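PDB 5ZI1: insecticidal crystal protein Cry7Cal from Bacillus thuringiensis, which probably acts as an insecticidal toxin that binds receptors on target insect cells, as a member of the three-domain delta-endotoxin family of crystal proteins. Local coordinates for residues R304-E307 and R311-I314; Y272-S277 and A367-A372; I299-R304 and D390-S395. One frame throughout, in Å; residues are numbered along the deposited sequence.

Contact 1 of 3, residues R304-E307 and R311-I314; sequences RVVE and RFAI
Arg304 and Ile314 pair through both of their backbone polar atoms. Arg304 N gives its hydrogen to Ile314 O at 2.9 Å, and Ile314 N returns one to Arg304 O at 2.8 Å. The same two-way exchange joins Val306 and Phe312. Val306 N meets Phe312 O almost straight, with an N-H...O angle of 173°, while Phe312 N bonds back to Val306 O. Arg304 O also takes a CA-H...O contact from Ala313, and Val306 O takes one from Arg311. Between the two hydrogen-bonded pairs lies the non-hydrogen-bonded pair Val305 and Ala313. Ala313, which makes no such bond across the hairpin, is hydrogen-bonded through its backbone to Ser395. The strands form an antiparallel beta hairpin of the middle domain, a beta prism. Its turn, 307-311, probably corresponds to apical loop 1 of related Cry toxins, implicated in receptor binding.

At the turn, Glu307 OE2 meets Arg311 NE at 3.0 Å in a salt bridge. A weak bond from Arg311 NH2 reaches the same oxygen. Both nitrogens meet one oxygen, and the carboxylate and guanidinium planes stand 57° apart, so this is no flat two-oxygen pairing. Val305 CG1 lies over one face of the guanidinium, toward its rim, 3.3 Å from Arg311 NH1. Arg311 N has a separate acceptor, Asn397 OD1. Val306 CG2 sits over the Phe312 ring as a CH-pi contact, 4.0 Å from the centroid. Val306 CG2 lies between its own N and carbonyl carbon (chi1 -64°, measured to CG1), which brings it over the ring. Strand 369-382 packs on this pair through Tyr370 and Ala372.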
# COMPACT_ATOMS: atom_id res chain seq x y z
N ARG A 304 -30.58 -11.91 -12.71
CA ARG A 304 -31.84 -12.20 -13.37
C ARG A 304 -31.85 -11.48 -14.70
O ARG A 304 -31.08 -10.55 -14.93
CB ARG A 304 -33.05 -11.77 -12.52
CG ARG A 304 -33.26 -10.27 -12.45
CD ARG A 304 -34.43 -9.93 -11.53
NE ARG A 304 -34.47 -8.51 -11.25
CZ ARG A 304 -35.31 -7.64 -11.81
NH1 ARG A 304 -35.24 -6.36 -11.49
NH2 ARG A 304 -36.21 -8.06 -12.69
N VAL A 305 -32.74 -11.94 -15.59
CA VAL A 305 -32.87 -11.46 -16.96
C VAL A 305 -34.02 -10.48 -17.03
O VAL A 305 -35.10 -10.73 -16.48
CB VAL A 305 -33.10 -12.64 -17.93
CG1 VAL A 305 -33.17 -12.14 -19.37
CG2 VAL A 305 -32.00 -13.68 -17.78
N VAL A 306 -33.81 -9.36 -17.70
CA VAL A 306 -34.86 -8.39 -17.94
C VAL A 306 -34.91 -8.12 -19.44
O VAL A 306 -33.91 -8.28 -20.15
CB VAL A 306 -34.64 -7.07 -17.16
CG1 VAL A 306 -34.71 -7.33 -15.66
CG2 VAL A 306 -33.32 -6.45 -17.56
N GLU A 307 -36.08 -7.68 -19.90
CA GLU A 307 -36.32 -7.45 -21.33
C GLU A 307 -37.10 -6.15 -21.54
O GLU A 307 -38.27 -6.16 -21.93
CB GLU A 307 -37.06 -8.65 -21.94
CG GLU A 307 -37.12 -8.67 -23.44
CD GLU A 307 -37.32 -10.07 -24.02
OE1 GLU A 307 -36.85 -10.33 -25.15
OE2 GLU A 307 -37.94 -10.93 -23.35
N ARG A 311 -32.46 -7.45 -24.20
CA ARG A 311 -32.61 -8.43 -23.13
C ARG A 311 -31.22 -8.78 -22.61
O ARG A 311 -30.28 -8.90 -23.39
CB ARG A 311 -33.39 -9.69 -23.61
CG ARG A 311 -33.00 -11.03 -22.98
CD ARG A 311 -34.00 -12.17 -23.39
NE ARG A 311 -35.27 -12.03 -22.65
CZ ARG A 311 -35.70 -12.88 -21.71
NH1 ARG A 311 -34.96 -13.94 -21.40
NH2 ARG A 311 -36.86 -12.67 -21.09
N PHE A 312 -31.07 -8.87 -21.28
CA PHE A 312 -29.76 -8.96 -20.66
C PHE A 312 -29.91 -9.23 -19.17
O PHE A 312 -30.89 -8.80 -18.55
CB PHE A 312 -28.95 -7.67 -20.84
CG PHE A 312 -29.68 -6.46 -20.38
CD1 PHE A 312 -29.62 -6.04 -19.05
CD2 PHE A 312 -30.46 -5.73 -21.29
CE1 PHE A 312 -30.31 -4.93 -18.63
CE2 PHE A 312 -31.15 -4.60 -20.87
CZ PHE A 312 -31.08 -4.20 -19.53
N ALA A 313 -28.92 -9.91 -18.61
CA ALA A 313 -28.93 -10.18 -17.18
C ALA A 313 -28.38 -8.98 -16.42
O ALA A 313 -27.60 -8.19 -16.95
CB ALA A 313 -28.11 -11.43 -16.87
N ILE A 314 -28.85 -8.83 -15.17
CA ILE A 314 -28.36 -7.86 -14.20
C ILE A 314 -28.22 -8.60 -12.88
O ILE A 314 -29.00 -9.51 -12.57
CB ILE A 314 -29.31 -6.65 -14.02
CG1 ILE A 314 -30.66 -7.12 -13.44
CG2 ILE A 314 -29.51 -5.86 -15.32
CD1 ILE A 314 -31.61 -6.00 -13.06

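Contact 2 of 3, residues Y272-S277 and A367-A372; sequences YGAASS and ATWYQA
Ala275 N bonds to Tyr272 O at 2.9 Å, and this 3-10 turn holds Ala274 against the indole of Trp369. Ala274 CB sits above the six-membered ring of the indole. It lies 3.7 Å from the centroid of that ring and only 3° off the ring normal, a CH-pi contact over the face. The backbone also reaches this ring. Ala274 N comes to 3.3 Å from Trp369 CH2, and Gly273 C lies 3.5 Å from that atom. Trp369 CG is anti to the backbone N (chi1 -166°), which swings the indole across to the turn.

Gln371 also takes part. Its chain bends at chi2 (-78°) and folds the amide back over the indole. Gln371 NE2 touches Ala274 CB at 3.3 Å and stands 3.2 Å above the Trp369 ring plane, toward its rim. The methyl and the amide nitrogen are thus neighbours over one face. Gln371 NE2 and Trp369 NE1 are both donors and do not bond to each other.

The contact sets a turn ahead of helix 279-286 against the start of strand 369-382 in the beta-prism domain. That strand follows the hairpin turn that probably corresponds to apical loop 2 of related Cry toxins. The loop after strand 430-437 ties the two sides together, since Glu441 bonds the backbone of Ala274, and Ser444 bonds those of Trp369 and Gln371. Direct attachment between the two segments therefore rests on dispersion and CH-pi contact, while the hydrogen bonding that joins them is relayed through this third loop.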
# COMPACT_ATOMS: atom_id res chain seq x y z
N TYR A 272 -22.94 7.25 -13.83
CA TYR A 272 -22.75 8.21 -12.73
C TYR A 272 -24.08 8.78 -12.23
O TYR A 272 -24.33 8.80 -11.02
CB TYR A 272 -21.83 9.36 -13.14
CG TYR A 272 -20.51 8.95 -13.74
CD1 TYR A 272 -19.63 8.13 -13.05
CD2 TYR A 272 -20.14 9.39 -15.01
CE1 TYR A 272 -18.42 7.76 -13.60
CE2 TYR A 272 -18.93 9.03 -15.58
CZ TYR A 272 -18.08 8.21 -14.86
OH TYR A 272 -16.88 7.84 -15.42
N GLY A 273 -24.94 9.24 -13.15
CA GLY A 273 -26.22 9.81 -12.75
C GLY A 273 -27.09 8.88 -11.92
O GLY A 273 -27.97 9.36 -11.20
N ALA A 274 -26.85 7.57 -12.00
CA ALA A 274 -27.63 6.61 -11.21
C ALA A 274 -27.10 6.42 -9.79
O ALA A 274 -27.85 5.91 -8.94
CB ALA A 274 -27.66 5.25 -11.93
N ALA A 275 -25.86 6.81 -9.51
CA ALA A 275 -25.34 6.70 -8.15
C ALA A 275 -26.04 7.66 -7.20
O ALA A 275 -26.71 8.62 -7.62
CB ALA A 275 -23.84 6.97 -8.12
N SER A 276 -25.90 7.39 -5.90
CA SER A 276 -26.40 8.26 -4.85
C SER A 276 -25.96 9.70 -5.07
O SER A 276 -24.91 9.97 -5.67
CB SER A 276 -25.90 7.81 -3.47
OG SER A 276 -26.35 8.71 -2.48
N SER A 277 -26.76 10.64 -4.58
CA SER A 277 -26.38 12.04 -4.61
C SER A 277 -25.56 12.44 -3.40
O SER A 277 -25.06 13.57 -3.35
CB SER A 277 -27.63 12.93 -4.73
OG SER A 277 -28.49 12.76 -3.61
N ALA A 367 -38.06 2.70 -19.35
CA ALA A 367 -39.03 2.98 -18.31
C ALA A 367 -38.36 2.97 -16.94
O ALA A 367 -38.82 3.65 -16.03
CB ALA A 367 -40.17 1.97 -18.34
N THR A 368 -37.29 2.18 -16.80
CA THR A 368 -36.45 2.17 -15.61
C THR A 368 -35.00 2.11 -16.07
O THR A 368 -34.71 2.05 -17.27
CB THR A 368 -36.79 1.00 -14.68
OG1 THR A 368 -36.06 1.15 -13.46
CG2 THR A 368 -36.44 -0.33 -15.32
N TRP A 369 -34.08 2.14 -15.11
CA TRP A 369 -32.66 2.33 -15.39
C TRP A 369 -31.90 1.12 -14.85
O TRP A 369 -31.75 0.96 -13.64
CB TRP A 369 -32.18 3.64 -14.78
CG TRP A 369 -30.85 4.12 -15.26
CD1 TRP A 369 -29.97 3.44 -16.04
CD2 TRP A 369 -30.25 5.40 -14.98
NE1 TRP A 369 -28.85 4.21 -16.27
CE2 TRP A 369 -29.00 5.42 -15.62
CE3 TRP A 369 -30.65 6.52 -14.24
CZ2 TRP A 369 -28.14 6.52 -15.55
CZ3 TRP A 369 -29.79 7.62 -14.18
CH2 TRP A 369 -28.56 7.61 -14.83
N TYR A 370 -31.45 0.25 -15.75
CA TYR A 370 -30.76 -0.99 -15.40
C TYR A 370 -29.25 -0.81 -15.52
O TYR A 370 -28.75 -0.11 -16.40
CB TYR A 370 -31.19 -2.14 -16.32
CG TYR A 370 -32.62 -2.60 -16.13
CD1 TYR A 370 -33.04 -3.15 -14.92
CD2 TYR A 370 -33.56 -2.49 -17.17
CE1 TYR A 370 -34.34 -3.57 -14.74
CE2 TYR A 370 -34.86 -2.91 -17.00
CZ TYR A 370 -35.25 -3.45 -15.79
OH TYR A 370 -36.55 -3.87 -15.61
N GLN A 371 -28.51 -1.47 -14.63
CA GLN A 371 -27.06 -1.56 -14.74
C GLN A 371 -26.71 -3.04 -14.80
O GLN A 371 -27.23 -3.84 -14.02
CB GLN A 371 -26.36 -0.88 -13.55
CG GLN A 371 -27.03 0.39 -13.11
CD GLN A 371 -26.71 1.57 -14.00
OE1 GLN A 371 -25.76 1.57 -14.80
NE2 GLN A 371 -27.51 2.62 -13.86
N ALA A 372 -25.83 -3.40 -15.73
CA ALA A 372 -25.62 -4.80 -16.04
C ALA A 372 -24.13 -5.12 -16.11
O ALA A 372 -23.36 -4.39 -16.75
CB ALA A 372 -26.31 -5.17 -17.38

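Contact 3 of 3, residues I299-R304 and D390-S395; sequences INVRAR and DAFSFS
Val301 and Phe392 meet in the interior of the beta-prism domain, and both are buried. Val301 CG2 touches Phe392 CE2 at 4.0 Å, and the two side chains cross at about a right angle. Phe392 CG lies between its backbone N and carbonyl carbon (chi1 61°), which sends the ring toward Val301. Two residues along, Ala303 CB lies 3.9 Å from Phe394 CE2. The two aromatic rings also meet each other: Phe392 CD1 sits 3.3 Å above the face of Phe394, toward its rim. The contact between the segments is wholly apolar.

The Phe394 end is looser, since that residue is partly exposed. Arg302 and Arg304 turn away from the facing strand, and Ser393 on the other segment is exposed. Asn300 ND2 bonds to Thr346 and Ser344 on strand 343-348.

Strands 294-306 and 387-393 belong to two different antiparallel sheets of the prism. Asp390, whose OD1 takes a bond from Ala391 N at 2.7 Å, packs on strand 343-348 through His345 and Phe347. Trp315 of strand 312-324 packs on Val301, Leu376 of strand 369-382 on Phe392, and Leu343 of strand 343-348 on Phe394.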
# COMPACT_ATOMS: atom_id res chain seq x y z
N ILE A 299 -16.62 -15.93 -4.19
CA ILE A 299 -17.55 -14.90 -4.65
C ILE A 299 -18.78 -15.58 -5.23
O ILE A 299 -18.65 -16.45 -6.10
CB ILE A 299 -16.96 -13.97 -5.72
CG1 ILE A 299 -15.62 -13.38 -5.31
CG2 ILE A 299 -17.95 -12.86 -6.04
CD1 ILE A 299 -14.93 -12.69 -6.45
N ASN A 300 -19.96 -15.17 -4.80
CA ASN A 300 -21.18 -15.63 -5.42
C ASN A 300 -21.90 -14.46 -6.08
O ASN A 300 -21.97 -13.36 -5.51
CB ASN A 300 -22.11 -16.31 -4.41
CG ASN A 300 -23.44 -16.74 -5.06
OD1 ASN A 300 -24.52 -16.22 -4.73
ND2 ASN A 300 -23.35 -17.66 -6.02
N VAL A 301 -22.44 -14.68 -7.27
CA VAL A 301 -23.25 -13.69 -7.95
C VAL A 301 -24.63 -14.29 -8.22
O VAL A 301 -24.73 -15.45 -8.63
CB VAL A 301 -22.59 -13.20 -9.26
CG1 VAL A 301 -23.58 -12.42 -10.13
CG2 VAL A 301 -21.38 -12.37 -8.95
N ARG A 302 -25.67 -13.52 -7.95
CA ARG A 302 -27.04 -13.85 -8.34
C ARG A 302 -27.52 -12.81 -9.34
O ARG A 302 -27.34 -11.60 -9.12
CB ARG A 302 -28.00 -13.87 -7.15
CG ARG A 302 -27.68 -14.91 -6.12
CD ARG A 302 -27.60 -16.28 -6.69
NE ARG A 302 -28.22 -17.23 -5.78
CZ ARG A 302 -27.56 -18.13 -5.07
NH1 ARG A 302 -26.24 -18.23 -5.17
NH2 ARG A 302 -28.22 -18.95 -4.25
N ALA A 303 -28.17 -13.28 -10.41
CA ALA A 303 -28.56 -12.39 -11.48
C ALA A 303 -29.90 -12.85 -12.06
O ALA A 303 -30.31 -14.00 -11.90
CB ALA A 303 -27.49 -12.32 -12.57
N ARG A 304 -30.58 -11.91 -12.71
CA ARG A 304 -31.84 -12.20 -13.37
C ARG A 304 -31.85 -11.48 -14.70
O ARG A 304 -31.08 -10.55 -14.93
CB ARG A 304 -33.05 -11.77 -12.52
CG ARG A 304 -33.26 -10.27 -12.45
CD ARG A 304 -34.43 -9.93 -11.53
NE ARG A 304 -34.47 -8.51 -11.25
CZ ARG A 304 -35.31 -7.64 -11.81
NH1 ARG A 304 -35.24 -6.36 -11.49
NH2 ARG A 304 -36.21 -8.06 -12.69
N ASP A 390 -11.70 -18.61 -14.61
CA ASP A 390 -13.09 -18.92 -14.37
C ASP A 390 -13.94 -17.70 -14.72
O ASP A 390 -13.49 -16.55 -14.61
CB ASP A 390 -13.33 -19.39 -12.93
CG ASP A 390 -14.69 -20.04 -12.77
OD1 ASP A 390 -15.31 -20.33 -13.81
OD2 ASP A 390 -15.14 -20.27 -11.63
N ALA A 391 -15.18 -17.96 -15.14
CA ALA A 391 -16.01 -16.90 -15.69
C ALA A 391 -17.47 -17.30 -15.62
O ALA A 391 -17.82 -18.45 -15.34
CB ALA A 391 -15.61 -16.56 -17.12
N PHE A 392 -18.32 -16.31 -15.80
CA PHE A 392 -19.73 -16.51 -16.11
C PHE A 392 -20.08 -15.56 -17.25
O PHE A 392 -19.56 -14.45 -17.32
CB PHE A 392 -20.67 -16.28 -14.91
CG PHE A 392 -20.65 -14.88 -14.33
CD1 PHE A 392 -21.35 -13.84 -14.93
CD2 PHE A 392 -19.96 -14.62 -13.16
CE1 PHE A 392 -21.34 -12.56 -14.40
CE2 PHE A 392 -19.94 -13.33 -12.61
CZ PHE A 392 -20.63 -12.30 -13.24
N SER A 393 -20.94 -16.04 -18.14
CA SER A 393 -21.40 -15.26 -19.28
C SER A 393 -22.91 -15.41 -19.34
O SER A 393 -23.42 -16.49 -19.67
CB SER A 393 -20.75 -15.73 -20.57
OG SER A 393 -20.79 -14.70 -21.54
N PHE A 394 -23.62 -14.35 -18.98
CA PHE A 394 -25.06 -14.34 -18.92
C PHE A 394 -25.64 -13.63 -20.14
O PHE A 394 -24.94 -12.91 -20.85
CB PHE A 394 -25.54 -13.66 -17.64
CG PHE A 394 -25.18 -14.40 -16.40
CD1 PHE A 394 -25.16 -15.78 -16.39
CD2 PHE A 394 -24.86 -13.71 -15.24
CE1 PHE A 394 -24.82 -16.47 -15.23
CE2 PHE A 394 -24.53 -14.38 -14.08
CZ PHE A 394 -24.51 -15.77 -14.08
N SER A 395 -26.94 -13.81 -20.33
CA SER A 395 -27.59 -13.35 -21.54
C SER A 395 -27.37 -11.86 -21.72
O SER A 395 -27.32 -11.10 -20.75
CB SER A 395 -29.08 -13.63 -21.52
OG SER A 395 -29.78 -12.46 -21.13

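How the contacts relate
All three contacts lie in the beta-prism domain, toward the end that carries its apical loops. The segments of contacts 1 and 3 share Arg304, which bonds only in contact 1, and their centres are about 12 Å apart. Contact 1 pairs strand 294-306 within its sheet, while contact 3 packs that strand against another sheet. Ala313 N and Ser395 O, 2.9 Å apart, probably form a hydrogen bond between them. Contacts 1 and 2 have centres about 15 Å apart and touch where Ile314 CD1 meets Tyr370 CD1 at 3.7 Å. Contacts 2 and 3, with centres about 20 Å apart, do not touch, yet strands 369-382 and 387-393 are neighbours in one sheet. No ligand marks a site here.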